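Local coordinates for protein separin (Saccharomyces cerevisiae, PDB 5U1T) that cleaves the MCD1/SCC1 subunit of cohesin at the onset of anaphase, acting as a caspase-like cysteine protease that securin keeps inactive during most of the cell cycle, at residues Tyr614-Asn619 and Glu828-Arg834; Ile562-Leu566 and Asn577-Ile581; Ser628-Lys632 and Ala645-Leu649; Ile736-Ile740 and Leu769-Leu773. All blocks are in the same frame, centred on the assembly; numbering follows the deposited sequence.

Contact 1. Residues Tyr614-Asn619 and Glu828-Arg834; sequences YLNFNN and EPIIVYR
Within the helical region, the C-terminal end of helix 602-617, in Y614-N619, packs on the N-terminal end of helix 829-845, in E828-R834, with E828 at the N-cap position. N619, at phi 57° and psi 49°, is the C-prime residue of a Schellman motif, in which F620 N bonds to L615 O and N619 N to N616 O. The backbones come nearest at N618 and I830 (CA-CA 6.1 Å). F617 takes the t rotamer: CE1 lies 3.4 Å from CG2 of I830, CZ 3.6 Å from CG1 of I831, and the ring edge faces CB of E828, 4.1 Å from CZ. I830, also t at chi1, points toward the helix end, and its CD1 is 3.4 Å from ND2 of N619. That ND2 also lies 3.3 Å from NH2 of R834, donor beside donor. No hydrogen bond crosses between the segments, so the helix ends meet by apolar contact, while Y614 OH bonds to L574 O and R834 NE to S874.

Contact 2. Residues Ile562-Leu566 and Asn577-Ile581; sequences IVYLL and NLSKI
I581 lies over the face of the preceding helix, its CB 4.0 Å from CB of I562 and its CG2 3.9 Å from CD1 of L565. The motif is an antiparallel helical hairpin: helix 557-572 supplies I562-L566, a short turn follows, and N577 leads straight into helix 578-590. The nearest CA pairs are I562-I581 at 5.7 Å, L565-N577 at 6.8 Å and L566-L578 at 6.5 Å, so I562 lies beside the later residue I581 and the other end beside the helix start. L566 (t, p) brings CD1 to 4.2 Å from CD1 of L578, and L565 CD2 lies 4.0 Å from ND2 of N577. N577 N is hydrogen-bonded to D569 OD2, which ties the second helix back to the end of the first. V563, on the far side, packs against an aromatic side chain of securin. With chi1 p, the extended chi2 of I581 carries its CD1 to 3.7 Å from CB of L566 and 3.5 Å from L566 N.

Contact 3. Residues Ser628-Lys632 and Ala645-Leu649; sequences SLCIK and ADNYL
S628-K632 and A645-L649 illustrate how a pair of helices can combine a small-residue seam with a charged edge. Both segments are helical and run nearly antiparallel, at 155° between their N-to-C directions (signed crossing angle -155°), with axes 9.2 Å apart at closest approach. The nearest backbone pair is S628 and A645, only 4.6 Å between CA atoms, a closeness that short side chains permit. S628 adopts chi1 m (-86°), which aims its hydroxyl across the interface: OG donates to O of A645 at 3.1 Å, a carbonyl that also receives the backbone bond from L649 N. A645 CB fits against the opposite helix, 3.8 Å from CG2 of I631 (m, t) and 3.6 Å from CG of K632. K632 starts extended (chi1 m, chi2 t) and then bends through two p torsions, so that NZ reaches OD1 of D646 in a very short salt bridge of 2.5 Å. D646 starts from a CA-CB bond directed away, yet with chi1 m its carboxylate swings back to the lysine. On the flank, L649 (t, p) and L629 (m, t) meet at 3.6 Å between their CD2 atoms. Helix 602-617 covers one side through L612 and V608. Helices 621-633 and 642-655 thus form an antiparallel helical pair, joined through the short helix 635-638, with the salt bridge at its edge.

Contact 4. Residues Ile736-Ile740 and Leu769-Leu773; sequences ILLNI and LALSL
Side chains that fill one another's hollows are the general rule of helix packing, and I736-I740 with L769-L773 follow it. The helical segments run nearly antiparallel, 163° apart in direction (signed crossing angle -163°), with axes 9.9 Å apart at closest approach. Their register pairs I736 with L773 (CA-CA 6.9 Å) and I740 with L769 (6.4 Å), a four-residue step on each side. The most prominent bump is L773, whose t, t rotamer sends CD1 into a hollow formed by I736, L737 and I740: it lies 3.4 Å from CD2 of L737, 3.6 Å from CG2 of I736 and 4.0 Å from CD1 of I740. One turn away, L769 (m, t) fits between I736, N739 and I740, with CB 3.5 Å from CG1 of I740 and 4.3 Å from CG2 of I736, while its CD1 is 4.0 Å from CB of N739. I740 (m, t) pushes CD1 into the shallow dip left by A770, 3.9 Å from its CB and 3.6 Å from its backbone N. Helices 729-752 and 756-775 form a hairpin that helix 782-805 covers through L788 and A787, and L771, facing away, packs on an aromatic side chain of securin. No hydrogen bond crosses the interface: S772 OG donates to O of L769 within its own helix. The pair therefore relies on shape and on burial of aliphatic surface.

How the contacts relate
Read from the N terminus, contact 2 comes first, closing a short hairpin between helices 557-572 and 578-590. Contact 1 opens at 614-619 and closes at 828-834, after 208 intervening residues that are mostly helical; contacts 3 and 4 both lie within that span, in series, and none of the four cross. Contact 3 joins two neighbouring helices and contact 4 a second hairpin. Contact 1 touches two of the others: Y614 CD2 is 3.6 Å from CD2 of L578 in contact 2, and N616 CB is 3.8 Å from CE1 of Y648 in contact 3. Contact 4 stands apart, about 8 Å from contact 3 at nearest atoms. All belong to the helical region, away from the probable catalytic cysteine.

Contact 1. Residues Tyr614-Asn619 and Glu828-Arg834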
# COMPACT_ATOMS: atom_id res chain seq x y z
N TYR A 614 -0.90 -8.00 8.67
CA TYR A 614 0.52 -8.33 8.57
C TYR A 614 0.71 -9.66 7.85
O TYR A 614 1.75 -9.89 7.23
CB TYR A 614 1.18 -8.37 9.94
CG TYR A 614 2.68 -8.16 9.96
CD1 TYR A 614 3.26 -7.06 9.34
CD2 TYR A 614 3.51 -9.04 10.64
CE1 TYR A 614 4.62 -6.84 9.39
CE2 TYR A 614 4.88 -8.83 10.69
CZ TYR A 614 5.43 -7.73 10.06
OH TYR A 614 6.78 -7.50 10.09
N LEU A 615 -0.27 -10.56 7.96
CA LEU A 615 -0.23 -11.79 7.20
C LEU A 615 -0.30 -11.48 5.70
O LEU A 615 0.52 -11.93 4.89
CB LEU A 615 -1.39 -12.72 7.59
CG LEU A 615 -1.30 -13.50 8.90
CD1 LEU A 615 -2.57 -14.29 9.07
CD2 LEU A 615 -0.08 -14.40 8.97
N ASN A 616 -1.29 -10.68 5.34
CA ASN A 616 -1.51 -10.26 3.98
C ASN A 616 -0.33 -9.51 3.36
O ASN A 616 0.04 -9.74 2.22
CB ASN A 616 -2.75 -9.40 3.94
CG ASN A 616 -2.93 -8.71 2.63
OD1 ASN A 616 -2.24 -7.74 2.31
ND2 ASN A 616 -3.89 -9.20 1.85
N PHE A 617 0.26 -8.60 4.11
CA PHE A 617 1.40 -7.84 3.62
C PHE A 617 2.62 -8.75 3.42
O PHE A 617 3.51 -8.42 2.64
CB PHE A 617 1.68 -6.70 4.59
CG PHE A 617 2.98 -5.97 4.36
CD1 PHE A 617 4.15 -6.38 4.98
CD2 PHE A 617 3.00 -4.82 3.60
CE1 PHE A 617 5.34 -5.69 4.81
CE2 PHE A 617 4.18 -4.12 3.42
CZ PHE A 617 5.36 -4.57 4.02
N ASN A 618 2.66 -9.88 4.11
CA ASN A 618 3.77 -10.82 3.95
C ASN A 618 3.40 -12.02 3.10
O ASN A 618 4.18 -12.96 2.97
CB ASN A 618 4.30 -11.29 5.30
CG ASN A 618 5.20 -10.27 5.95
OD1 ASN A 618 4.90 -9.73 7.02
ND2 ASN A 618 6.32 -9.97 5.29
N ASN A 619 2.20 -11.96 2.53
CA ASN A 619 1.68 -12.98 1.64
C ASN A 619 1.67 -14.35 2.33
O ASN A 619 2.13 -15.34 1.79
CB ASN A 619 2.49 -13.03 0.32
CG ASN A 619 2.71 -11.64 -0.30
OD1 ASN A 619 1.78 -11.00 -0.80
ND2 ASN A 619 3.97 -11.17 -0.27
N GLU A 828 11.66 -3.29 5.32
CA GLU A 828 10.71 -4.40 5.28
C GLU A 828 11.17 -5.48 4.31
O GLU A 828 11.19 -5.27 3.13
CB GLU A 828 9.30 -3.93 4.96
CG GLU A 828 8.76 -2.88 5.91
CD GLU A 828 8.68 -3.33 7.34
OE1 GLU A 828 8.20 -4.43 7.59
OE2 GLU A 828 9.09 -2.58 8.22
N PRO A 829 11.45 -6.65 4.82
CA PRO A 829 12.05 -7.73 4.02
C PRO A 829 11.22 -8.17 2.81
O PRO A 829 11.78 -8.39 1.73
CB PRO A 829 12.19 -8.87 5.03
CG PRO A 829 12.37 -8.17 6.32
CD PRO A 829 11.42 -7.00 6.25
N ILE A 830 9.91 -8.27 2.94
CA ILE A 830 9.11 -8.66 1.81
C ILE A 830 9.12 -7.63 0.72
O ILE A 830 8.94 -7.94 -0.42
CB ILE A 830 7.67 -8.94 2.22
CG1 ILE A 830 6.89 -9.52 1.06
CG2 ILE A 830 6.99 -7.66 2.63
CD1 ILE A 830 7.25 -10.94 0.77
N ILE A 831 9.32 -6.39 1.09
CA ILE A 831 9.36 -5.34 0.08
C ILE A 831 10.75 -5.29 -0.55
O ILE A 831 10.88 -5.20 -1.76
CB ILE A 831 8.99 -3.97 0.66
CG1 ILE A 831 7.59 -4.01 1.25
CG2 ILE A 831 9.04 -2.92 -0.44
CD1 ILE A 831 6.48 -4.22 0.23
N VAL A 832 11.77 -5.35 0.29
CA VAL A 832 13.14 -5.38 -0.18
C VAL A 832 13.36 -6.58 -1.10
O VAL A 832 13.94 -6.43 -2.18
CB VAL A 832 14.12 -5.40 1.00
CG1 VAL A 832 15.54 -5.63 0.53
CG2 VAL A 832 14.03 -4.10 1.76
N TYR A 833 12.89 -7.76 -0.70
CA TYR A 833 13.05 -8.93 -1.55
C TYR A 833 12.36 -8.73 -2.90
O TYR A 833 13.00 -8.87 -3.93
CB TYR A 833 12.50 -10.21 -0.90
CG TYR A 833 12.60 -11.33 -1.91
CD1 TYR A 833 13.85 -11.79 -2.33
CD2 TYR A 833 11.46 -11.86 -2.53
CE1 TYR A 833 13.97 -12.77 -3.28
CE2 TYR A 833 11.58 -12.84 -3.50
CZ TYR A 833 12.83 -13.29 -3.87
OH TYR A 833 12.98 -14.27 -4.83
N ARG A 834 11.07 -8.43 -2.88
CA ARG A 834 10.30 -8.32 -4.11
C ARG A 834 10.91 -7.31 -5.07
O ARG A 834 10.93 -7.54 -6.29
CB ARG A 834 8.85 -7.92 -3.83
CG ARG A 834 8.01 -9.00 -3.23
CD ARG A 834 8.07 -10.28 -4.02
NE ARG A 834 7.32 -11.32 -3.35
CZ ARG A 834 6.03 -11.57 -3.57
NH1 ARG A 834 5.36 -10.86 -4.47
NH2 ARG A 834 5.40 -12.54 -2.90

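Contact 2. Residues Ile562-Leu566 and Asn577-Ile581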
# COMPACT_ATOMS: atom_id res chain seq x y z
N ILE A 562 0.88 -13.29 22.51
CA ILE A 562 0.97 -13.28 21.06
C ILE A 562 0.76 -11.86 20.52
O ILE A 562 1.33 -11.52 19.49
CB ILE A 562 -0.04 -14.26 20.38
CG1 ILE A 562 -1.48 -13.80 20.52
CG2 ILE A 562 0.10 -15.68 20.92
CD1 ILE A 562 -2.45 -14.84 19.97
N VAL A 563 0.00 -11.02 21.23
CA VAL A 563 -0.13 -9.62 20.81
C VAL A 563 1.21 -8.94 20.95
O VAL A 563 1.60 -8.09 20.14
CB VAL A 563 -1.18 -8.84 21.62
CG1 VAL A 563 -1.10 -7.32 21.33
CG2 VAL A 563 -2.56 -9.37 21.34
N TYR A 564 1.94 -9.34 21.98
CA TYR A 564 3.24 -8.76 22.23
C TYR A 564 4.21 -9.21 21.13
O TYR A 564 4.94 -8.38 20.57
CB TYR A 564 3.74 -9.14 23.64
CG TYR A 564 5.09 -8.56 23.98
CD1 TYR A 564 5.20 -7.28 24.49
CD2 TYR A 564 6.25 -9.29 23.76
CE1 TYR A 564 6.45 -6.74 24.79
CE2 TYR A 564 7.48 -8.77 24.05
CZ TYR A 564 7.59 -7.50 24.56
OH TYR A 564 8.86 -7.01 24.84
N LEU A 565 4.21 -10.49 20.78
CA LEU A 565 5.15 -11.00 19.79
C LEU A 565 4.86 -10.43 18.38
O LEU A 565 5.78 -10.02 17.67
CB LEU A 565 5.12 -12.53 19.77
CG LEU A 565 5.67 -13.18 21.04
CD1 LEU A 565 5.49 -14.66 20.98
CD2 LEU A 565 7.10 -12.83 21.23
N LEU A 566 3.59 -10.39 17.99
CA LEU A 566 3.21 -9.73 16.76
C LEU A 566 3.80 -8.33 16.67
O LEU A 566 4.51 -8.00 15.70
CB LEU A 566 1.70 -9.65 16.66
CG LEU A 566 1.29 -8.91 15.40
CD1 LEU A 566 1.41 -9.86 14.23
CD2 LEU A 566 -0.11 -8.32 15.51
N ASN A 577 8.18 -14.71 14.19
CA ASN A 577 7.16 -15.42 14.96
C ASN A 577 5.77 -15.40 14.36
O ASN A 577 4.84 -15.92 14.98
CB ASN A 577 7.07 -14.84 16.37
CG ASN A 577 8.28 -15.16 17.18
OD1 ASN A 577 8.75 -16.32 17.19
ND2 ASN A 577 8.84 -14.15 17.83
N LEU A 578 5.62 -14.80 13.19
CA LEU A 578 4.31 -14.60 12.58
C LEU A 578 3.50 -15.89 12.46
O LEU A 578 2.32 -15.96 12.83
CB LEU A 578 4.45 -13.95 11.20
CG LEU A 578 3.18 -13.50 10.50
CD1 LEU A 578 2.16 -12.98 11.49
CD2 LEU A 578 3.50 -12.41 9.48
N SER A 579 4.15 -16.91 11.92
CA SER A 579 3.50 -18.18 11.70
C SER A 579 3.18 -18.92 13.03
O SER A 579 2.06 -19.40 13.24
CB SER A 579 4.38 -19.03 10.79
OG SER A 579 3.80 -20.29 10.60
N LYS A 580 4.17 -19.00 13.91
CA LYS A 580 4.00 -19.54 15.27
C LYS A 580 2.75 -18.97 15.95
O LYS A 580 1.90 -19.73 16.40
CB LYS A 580 5.24 -19.25 16.13
CG LYS A 580 5.80 -20.44 16.88
CD LYS A 580 5.97 -20.16 18.39
CE LYS A 580 6.30 -21.47 19.16
NZ LYS A 580 6.45 -21.33 20.67
N ILE A 581 2.64 -17.64 16.00
CA ILE A 581 1.55 -17.02 16.74
C ILE A 581 0.21 -17.00 16.00
O ILE A 581 -0.83 -16.96 16.64
CB ILE A 581 1.92 -15.57 17.19
CG1 ILE A 581 1.95 -14.60 16.02
CG2 ILE A 581 3.25 -15.54 17.93
CD1 ILE A 581 2.46 -13.24 16.39

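Contact 3. Residues Ser628-Lys632 and Ala645-Leu649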
# COMPACT_ATOMS: atom_id res chain seq x y z
N SER A 628 -9.05 -16.34 8.57
CA SER A 628 -10.29 -15.68 8.16
C SER A 628 -11.50 -16.59 8.25
O SER A 628 -12.56 -16.18 8.74
CB SER A 628 -10.18 -15.15 6.73
OG SER A 628 -9.60 -13.86 6.72
N LEU A 629 -11.35 -17.82 7.77
CA LEU A 629 -12.44 -18.77 7.80
C LEU A 629 -12.81 -19.04 9.25
O LEU A 629 -13.98 -19.05 9.62
CB LEU A 629 -12.08 -20.07 7.08
CG LEU A 629 -11.92 -20.08 5.55
CD1 LEU A 629 -11.70 -21.50 5.07
CD2 LEU A 629 -13.10 -19.43 4.84
N CYS A 630 -11.79 -19.24 10.08
CA CYS A 630 -12.03 -19.54 11.47
C CYS A 630 -12.78 -18.40 12.20
O CYS A 630 -13.70 -18.65 12.96
CB CYS A 630 -10.70 -19.85 12.15
SG CYS A 630 -10.93 -20.28 13.86
N ILE A 631 -12.37 -17.16 11.94
CA ILE A 631 -13.08 -15.98 12.44
C ILE A 631 -14.55 -15.98 12.03
O ILE A 631 -15.45 -15.87 12.87
CB ILE A 631 -12.44 -14.68 11.94
CG1 ILE A 631 -11.05 -14.49 12.56
CG2 ILE A 631 -13.35 -13.48 12.20
CD1 ILE A 631 -10.24 -13.43 11.89
N LYS A 632 -14.78 -16.12 10.73
CA LYS A 632 -16.14 -16.12 10.18
C LYS A 632 -16.90 -17.32 10.69
O LYS A 632 -18.10 -17.42 10.49
CB LYS A 632 -16.12 -16.13 8.66
CG LYS A 632 -15.36 -14.97 8.02
CD LYS A 632 -14.97 -15.32 6.58
CE LYS A 632 -16.14 -15.94 5.84
NZ LYS A 632 -17.33 -15.03 5.75
N ALA A 645 -12.45 -10.14 8.10
CA ALA A 645 -12.15 -11.49 7.67
C ALA A 645 -12.58 -11.63 6.21
O ALA A 645 -11.87 -12.21 5.42
CB ALA A 645 -12.82 -12.50 8.56
N ASP A 646 -13.73 -11.05 5.86
CA ASP A 646 -14.26 -11.18 4.50
C ASP A 646 -13.36 -10.49 3.47
O ASP A 646 -12.99 -11.10 2.48
CB ASP A 646 -15.69 -10.65 4.42
CG ASP A 646 -16.73 -11.70 4.82
OD1 ASP A 646 -16.36 -12.89 4.90
OD2 ASP A 646 -17.92 -11.36 5.05
N ASN A 647 -13.01 -9.22 3.71
CA ASN A 647 -12.07 -8.51 2.85
C ASN A 647 -10.74 -9.24 2.71
O ASN A 647 -10.18 -9.32 1.61
CB ASN A 647 -11.82 -7.09 3.38
CG ASN A 647 -10.57 -6.40 2.74
OD1 ASN A 647 -9.43 -6.80 2.98
ND2 ASN A 647 -10.81 -5.33 1.97
N TYR A 648 -10.20 -9.74 3.81
CA TYR A 648 -8.85 -10.29 3.77
C TYR A 648 -8.84 -11.71 3.21
O TYR A 648 -7.82 -12.17 2.69
CB TYR A 648 -8.20 -10.25 5.16
CG TYR A 648 -7.52 -8.93 5.46
CD1 TYR A 648 -6.39 -8.53 4.75
CD2 TYR A 648 -8.00 -8.07 6.46
CE1 TYR A 648 -5.76 -7.33 5.00
CE2 TYR A 648 -7.37 -6.86 6.73
CZ TYR A 648 -6.25 -6.50 6.00
OH TYR A 648 -5.60 -5.31 6.24
N LEU A 649 -9.98 -12.40 3.29
CA LEU A 649 -10.11 -13.70 2.67
C LEU A 649 -10.08 -13.55 1.14
O LEU A 649 -9.49 -14.35 0.41
CB LEU A 649 -11.40 -14.38 3.14
CG LEU A 649 -11.75 -15.77 2.63
CD1 LEU A 649 -10.62 -16.77 2.88
CD2 LEU A 649 -13.02 -16.22 3.31

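Contact 4. Residues Ile736-Ile740 and Leu769-Leu773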
# COMPACT_ATOMS: atom_id res chain seq x y z
N ILE A 736 -7.16 8.30 0.67
CA ILE A 736 -6.14 8.56 -0.33
C ILE A 736 -5.54 7.24 -0.78
O ILE A 736 -5.34 7.03 -1.96
CB ILE A 736 -5.03 9.49 0.21
CG1 ILE A 736 -5.62 10.83 0.64
CG2 ILE A 736 -3.99 9.74 -0.86
CD1 ILE A 736 -4.57 11.81 1.17
N LEU A 737 -5.27 6.35 0.17
CA LEU A 737 -4.75 5.03 -0.16
C LEU A 737 -5.70 4.24 -1.06
O LEU A 737 -5.25 3.50 -1.93
CB LEU A 737 -4.47 4.22 1.11
CG LEU A 737 -3.31 4.69 1.98
CD1 LEU A 737 -3.30 3.92 3.29
CD2 LEU A 737 -1.98 4.55 1.27
N LEU A 738 -7.01 4.40 -0.86
CA LEU A 738 -7.99 3.73 -1.71
C LEU A 738 -7.83 4.19 -3.15
O LEU A 738 -7.82 3.38 -4.09
CB LEU A 738 -9.42 4.00 -1.23
CG LEU A 738 -10.51 3.42 -2.14
CD1 LEU A 738 -10.62 1.93 -1.94
CD2 LEU A 738 -11.84 4.11 -1.94
N ASN A 739 -7.72 5.50 -3.32
CA ASN A 739 -7.65 6.10 -4.64
C ASN A 739 -6.31 5.80 -5.29
O ASN A 739 -6.21 5.73 -6.50
CB ASN A 739 -7.91 7.60 -4.56
CG ASN A 739 -9.39 7.93 -4.37
OD1 ASN A 739 -9.90 7.89 -3.25
ND2 ASN A 739 -10.08 8.28 -5.45
N ILE A 740 -5.28 5.62 -4.48
CA ILE A 740 -3.98 5.22 -4.98
C ILE A 740 -4.09 3.82 -5.58
O ILE A 740 -3.64 3.56 -6.70
CB ILE A 740 -2.92 5.24 -3.87
CG1 ILE A 740 -2.55 6.70 -3.55
CG2 ILE A 740 -1.70 4.42 -4.27
CD1 ILE A 740 -1.55 6.89 -2.40
N LEU A 769 -0.30 11.00 -5.72
CA LEU A 769 -1.14 10.91 -4.56
C LEU A 769 -0.34 10.43 -3.39
O LEU A 769 -0.54 10.86 -2.28
CB LEU A 769 -2.27 9.94 -4.80
CG LEU A 769 -3.48 10.45 -5.53
CD1 LEU A 769 -4.49 9.35 -5.54
CD2 LEU A 769 -4.06 11.65 -4.83
N ALA A 770 0.61 9.55 -3.64
CA ALA A 770 1.42 9.02 -2.58
C ALA A 770 2.37 10.06 -2.05
O ALA A 770 2.71 10.04 -0.90
CB ALA A 770 2.17 7.80 -3.07
N LEU A 771 2.74 10.99 -2.89
CA LEU A 771 3.63 12.01 -2.45
C LEU A 771 2.87 12.98 -1.60
O LEU A 771 3.40 13.51 -0.66
CB LEU A 771 4.23 12.71 -3.65
CG LEU A 771 5.61 13.26 -3.37
CD1 LEU A 771 6.51 12.15 -2.91
CD2 LEU A 771 6.14 13.88 -4.64
N SER A 772 1.63 13.21 -1.93
CA SER A 772 0.81 14.11 -1.15
C SER A 772 0.34 13.46 0.13
O SER A 772 0.08 14.14 1.10
CB SER A 772 -0.35 14.66 -1.96
OG SER A 772 -1.53 13.92 -1.75
N LEU A 773 0.27 12.14 0.14
CA LEU A 773 -0.13 11.41 1.33
C LEU A 773 0.96 11.45 2.36
O LEU A 773 0.70 11.46 3.54
CB LEU A 773 -0.42 9.97 0.97
CG LEU A 773 -1.05 9.12 2.05
CD1 LEU A 773 -1.79 7.98 1.39
CD2 LEU A 773 0.01 8.57 2.95